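Local coordinates for glutathione S-transferase (Vibrio parahaemolyticus, PDB 7MIQ), which probably catalyses the conjugation of glutathione to electrophilic substrates, as a dimeric glutathione S-transferase of the Gtt2 class, at residues G167-F170 and I171-V175; V100-Q104 and G105-A109. All coordinates share one frame; numbering follows the deposited sequence. Where two conformers were deposited one is given.

In the fold
Coming from the N terminus, the chain builds the thioredoxin-like sheet and then enters the all-helical part of the glutathione S-transferase fold, where both contacts lie. Contact 2 comes first, about midway along helix 88-114; contact 1 follows on helix 162-177, after the chain has passed through helix 127-151. Each joins successive turns of a single helix, so neither closes a loop, and they stand in series without nesting or crossing. Their centres are about 10 Å apart, and side chains of contact 1 reach contact 2 directly: F170 packs on G105, and F173 on L106 and A109. Contact 2 also faces the second subunit, whereas contact 1 is buried within its own chain.

Contact 1: residues G167-F170 and I171-V175; sequences GYIF and IGFAV
F170 and I171 meet through the ends of their side chains: the CD1 methyl of I171 lies 3.7 Å from F170 CE2, the two chains passing at a slant. For F170, CG set anti to the backbone N (chi1 159°) puts the ring beside its own carbonyl carbon, near the start of the next residue. On another side of the helix, the I169 CG2 methyl approaches F173 CD2 at 4.2 Å, a looser touch.

Four backbone bonds hold these groups in place. I171 N gives its hydrogen to G167 O at 2.8 Å, and G172 N, F173 N and A174 N do likewise to Y168 O, I169 O and F170 O, the regular i to i+4 pattern of an alpha helix. The backbone of A174 is also bonded to I180, beyond the helix end.

Farther out, V138, L142 and L145 of helix 127-151 pack on F170. The F173 ring meets those of F110 and F211, and Y168 OH is hydrogen-bonded to S205 OG.

Apart from that hydroxyl, the side chains here are hydrocarbon. Helix 162-177 therefore satisfies these amides and carbonyls along its own backbone while turning apolar surface toward the surrounding helices, as expected of a buried core helix.

Contact 2: residues V100-Q104 and G105-A109; sequences VVEFQ and GLYAA
Y107 and E102 come together because each carries its CG beside its own backbone N, anti to the carbonyl carbon (chi1 -67° in Y107, -79° in E102). The tyrosine ring is thereby laid back along the helix, over the preceding turn, while the glutamate chain runs out extended past its CG. E102 CB sits over the ring face, 4.2 Å from the centroid of Y107, in a CH-pi contact. The carbonyl oxygen of E102 lies over a face of the same ring, only 3.2 Å from Y107 CG. F103 comes in at a slant, its CA 3.6 Å from Y107 CD2.

That carbonyl is also the acceptor for the backbone: Y107 N reaches E102 O at 2.7 Å in a nearly straight bond (172°). L106 N likewise bonds to V101 O at 2.8 Å, which also takes a weak, bent bond from G105 N. The two strong bonds each span five residues, so the helix widens here into pi-type turns, with G105 at the widened place. At the polar end, in the one of two deposited E102 conformers given here, a water donates to E102 OE1 at 2.9 Å and is weakly hydrogen-bonded to Y107 OH.

In that conformer E102 OE2 forms salt bridges to R14, on helix 10-22 of its own chain, and to R99 of the second subunit, a pairing that would probably keep the carboxylate ionised. The Y107 ring also meets F103 of the second subunit edge-to-face. Within its own chain, V100 and Q104 lie against F141 of helix 127-151, and V101 and E102 touch T166 of helix 162-177, so this part of helix 88-114 packs on both of these helices and on the partner subunit.

Contact 1: residues G167-F170 and I171-V175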
loop_
_atom_site.group_PDB
_atom_site.type_symbol
_atom_site.label_atom_id
_atom_site.label_comp_id
_atom_site.label_asym_id
_atom_site.label_seq_id
_atom_site.Cartn_x
_atom_site.Cartn_y
_atom_site.Cartn_z
ATOM N N GLY A 167 10.065 4.773 -6.453
ATOM C CA GLY A 167 10.848 3.991 -7.398
ATOM C C GLY A 167 12.340 4.221 -7.246
ATOM O O GLY A 167 13.140 3.286 -7.348
ATOM N N TYR A 168 12.733 5.474 -7.002
ATOM C CA TYR A 168 14.140 5.803 -6.785
ATOM C C TYR A 168 14.703 5.047 -5.587
ATOM O O TYR A 168 15.792 4.464 -5.668
ATOM C CB TYR A 168 14.275 7.319 -6.613
ATOM C CG TYR A 168 15.594 7.843 -6.076
ATOM C CD1 TYR A 168 16.646 8.156 -6.930
ATOM C CD2 TYR A 168 15.765 8.075 -4.715
ATOM C CE1 TYR A 168 17.847 8.661 -6.434
ATOM C CE2 TYR A 168 16.951 8.576 -4.214
ATOM C CZ TYR A 168 17.988 8.868 -5.075
ATOM O OH TYR A 168 19.160 9.372 -4.560
ATOM N N ILE A 169 13.962 5.019 -4.475
ATOM C CA ILE A 169 14.402 4.262 -3.305
ATOM C C ILE A 169 14.486 2.774 -3.632
ATOM O O ILE A 169 15.431 2.087 -3.222
ATOM C CB ILE A 169 13.466 4.528 -2.108
ATOM C CG1 ILE A 169 13.542 5.997 -1.679
ATOM C CG2 ILE A 169 13.806 3.607 -0.935
ATOM C CD1 ILE A 169 14.914 6.425 -1.202
ATOM N N PHE A 170 13.506 2.256 -4.380
ATOM C CA PHE A 170 13.514 0.844 -4.761
ATOM C C PHE A 170 14.742 0.504 -5.599
ATOM O O PHE A 170 15.449 -0.471 -5.317
ATOM C CB PHE A 170 12.221 0.497 -5.512
ATOM C CG PHE A 170 12.320 -0.738 -6.378
ATOM C CD1 PHE A 170 12.680 -1.964 -5.841
ATOM C CD2 PHE A 170 12.034 -0.669 -7.735
ATOM C CE1 PHE A 170 12.769 -3.096 -6.644
ATOM C CE2 PHE A 170 12.119 -1.791 -8.542
ATOM C CZ PHE A 170 12.485 -3.008 -7.996
ATOM N N ILE A 171 15.013 1.299 -6.637
ATOM C CA ILE A 171 16.174 1.021 -7.479
ATOM C C ILE A 171 17.467 1.219 -6.691
ATOM O O ILE A 171 18.442 0.482 -6.895
ATOM C CB ILE A 171 16.127 1.885 -8.756
ATOM C CG1 ILE A 171 14.969 1.446 -9.663
ATOM C CG2 ILE A 171 17.452 1.825 -9.516
ATOM C CD1 ILE A 171 14.972 -0.043 -10.012
ATOM N N GLY A 172 17.497 2.187 -5.770
ATOM C CA GLY A 172 18.638 2.304 -4.873
ATOM C C GLY A 172 18.874 1.040 -4.067
ATOM O O GLY A 172 20.016 0.595 -3.911
ATOM N N PHE A 173 17.797 0.445 -3.546
ATOM C CA PHE A 173 17.900 -0.850 -2.881
ATOM C C PHE A 173 18.534 -1.886 -3.799
ATOM O O PHE A 173 19.490 -2.573 -3.419
ATOM C CB PHE A 173 16.513 -1.328 -2.441
ATOM C CG PHE A 173 16.240 -1.176 -0.972
ATOM C CD1 PHE A 173 16.892 -1.970 -0.047
ATOM C CD2 PHE A 173 15.296 -0.266 -0.522
ATOM C CE1 PHE A 173 16.632 -1.840 1.304
ATOM C CE2 PHE A 173 15.032 -0.130 0.831
ATOM C CZ PHE A 173 15.703 -0.921 1.743
ATOM N N ALA A 174 18.008 -2.009 -5.021
ATOM C CA ALA A 174 18.444 -3.070 -5.924
ATOM C C ALA A 174 19.921 -2.935 -6.279
ATOM O O ALA A 174 20.662 -3.926 -6.267
ATOM C CB ALA A 174 17.587 -3.055 -7.191
ATOM N N VAL A 175 20.365 -1.720 -6.595
ATOM C CA VAL A 175 21.734 -1.516 -7.058
ATOM C C VAL A 175 22.710 -1.472 -5.886
ATOM O O VAL A 175 23.716 -2.191 -5.871
ATOM C CB VAL A 175 21.825 -0.235 -7.909
ATOM C CG1 VAL A 175 23.276 0.064 -8.259
ATOM C CG2 VAL A 175 20.982 -0.374 -9.178
#

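Contact 2: residues V100-Q104 and G105-A109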
loop_
_atom_site.group_PDB
_atom_site.type_symbol
_atom_site.label_atom_id
_atom_site.label_comp_id
_atom_site.label_asym_id
_atom_site.label_seq_id
_atom_site.Cartn_x
_atom_site.Cartn_y
_atom_site.Cartn_z
ATOM N N VAL A 100 1.912 -1.039 -7.133
ATOM C CA VAL A 100 2.689 -2.007 -7.907
ATOM C C VAL A 100 4.168 -1.907 -7.550
ATOM O O VAL A 100 4.824 -2.915 -7.257
ATOM C CB VAL A 100 2.453 -1.800 -9.414
ATOM C CG1 VAL A 100 3.460 -2.593 -10.221
ATOM C CG2 VAL A 100 1.033 -2.207 -9.789
ATOM N N VAL A 101 4.713 -0.684 -7.550
ATOM C CA VAL A 101 6.127 -0.507 -7.217
ATOM C C VAL A 101 6.404 -0.929 -5.774
ATOM O O VAL A 101 7.435 -1.547 -5.480
ATOM C CB VAL A 101 6.564 0.950 -7.480
ATOM C CG1 VAL A 101 7.944 1.214 -6.893
ATOM C CG2 VAL A 101 6.560 1.256 -8.979
ATOM N N GLU A 102 5.498 -0.601 -4.851
ATOM C CA GLU A 102 5.716 -0.923 -3.417
ATOM C C GLU A 102 5.660 -2.441 -3.192
ATOM O O GLU A 102 6.648 -2.974 -2.713
ATOM C CB GLU A 102 4.732 -0.186 -2.517
ATOM C CG GLU A 102 5.105 1.254 -2.274
ATOM C CD GLU A 102 4.061 1.993 -1.462
ATOM O OE1 GLU A 102 2.870 1.926 -1.823
ATOM O OE2 GLU A 102 4.442 2.619 -0.477
ATOM N N PHE A 103 4.573 -3.121 -3.567
ATOM C CA PHE A 103 4.496 -4.572 -3.360
ATOM C C PHE A 103 5.538 -5.320 -4.183
ATOM O O PHE A 103 6.370 -6.053 -3.639
ATOM C CB PHE A 103 3.109 -5.113 -3.706
ATOM C CG PHE A 103 2.871 -6.513 -3.217
ATOM C CD1 PHE A 103 2.628 -6.757 -1.874
ATOM C CD2 PHE A 103 2.896 -7.585 -4.094
ATOM C CE1 PHE A 103 2.411 -8.042 -1.415
ATOM C CE2 PHE A 103 2.679 -8.875 -3.642
ATOM C CZ PHE A 103 2.438 -9.104 -2.301
ATOM N N GLN A 104 5.479 -5.179 -5.508
ATOM C CA GLN A 104 6.303 -6.010 -6.376
ATOM C C GLN A 104 7.763 -5.581 -6.395
ATOM O O GLN A 104 8.617 -6.365 -6.820
ATOM C CB GLN A 104 5.729 -6.008 -7.797
ATOM C CG GLN A 104 4.268 -6.450 -7.855
ATOM C CD GLN A 104 3.675 -6.375 -9.250
ATOM O OE1 GLN A 104 4.361 -6.623 -10.241
ATOM N NE2 GLN A 104 2.390 -6.031 -9.333
ATOM N N GLY A 105 8.073 -4.371 -5.937
ATOM C CA GLY A 105 9.444 -3.904 -5.964
ATOM C C GLY A 105 10.035 -3.603 -4.600
ATOM O O GLY A 105 10.883 -4.355 -4.109
ATOM N N LEU A 106 9.588 -2.505 -3.981
ATOM C CA LEU A 106 10.219 -2.018 -2.757
ATOM C C LEU A 106 10.139 -3.047 -1.637
ATOM O O LEU A 106 11.151 -3.371 -1.006
ATOM C CB LEU A 106 9.568 -0.705 -2.318
ATOM C CG LEU A 106 10.200 -0.049 -1.091
ATOM C CD1 LEU A 106 11.679 0.236 -1.334
ATOM C CD2 LEU A 106 9.459 1.229 -0.729
ATOM N N TYR A 107 8.936 -3.559 -1.363
ATOM C CA TYR A 107 8.769 -4.513 -0.271
ATOM C C TYR A 107 9.625 -5.756 -0.487
ATOM O O TYR A 107 10.254 -6.258 0.453
ATOM C CB TYR A 107 7.295 -4.899 -0.134
ATOM C CG TYR A 107 6.362 -3.797 0.326
ATOM C CD1 TYR A 107 6.844 -2.649 0.945
ATOM C CD2 TYR A 107 4.986 -3.918 0.150
ATOM C CE1 TYR A 107 5.979 -1.647 1.368
ATOM C CE2 TYR A 107 4.117 -2.926 0.567
ATOM C CZ TYR A 107 4.617 -1.794 1.175
ATOM O OH TYR A 107 3.747 -0.809 1.590
ATOM N N ALA A 108 9.663 -6.268 -1.720
ATOM C CA ALA A 108 10.506 -7.421 -2.016
ATOM C C ALA A 108 11.985 -7.093 -1.853
ATOM O O ALA A 108 12.768 -7.955 -1.438
ATOM C CB ALA A 108 10.223 -7.929 -3.430
ATOM N N ALA A 109 12.386 -5.858 -2.170
ATOM C CA ALA A 109 13.783 -5.470 -1.997
ATOM C C ALA A 109 14.149 -5.377 -0.522
ATOM O O ALA A 109 15.242 -5.796 -0.122
ATOM C CB ALA A 109 14.053 -4.141 -2.703
HETATM O O HOH W 1 1.376 -0.290 -0.831
#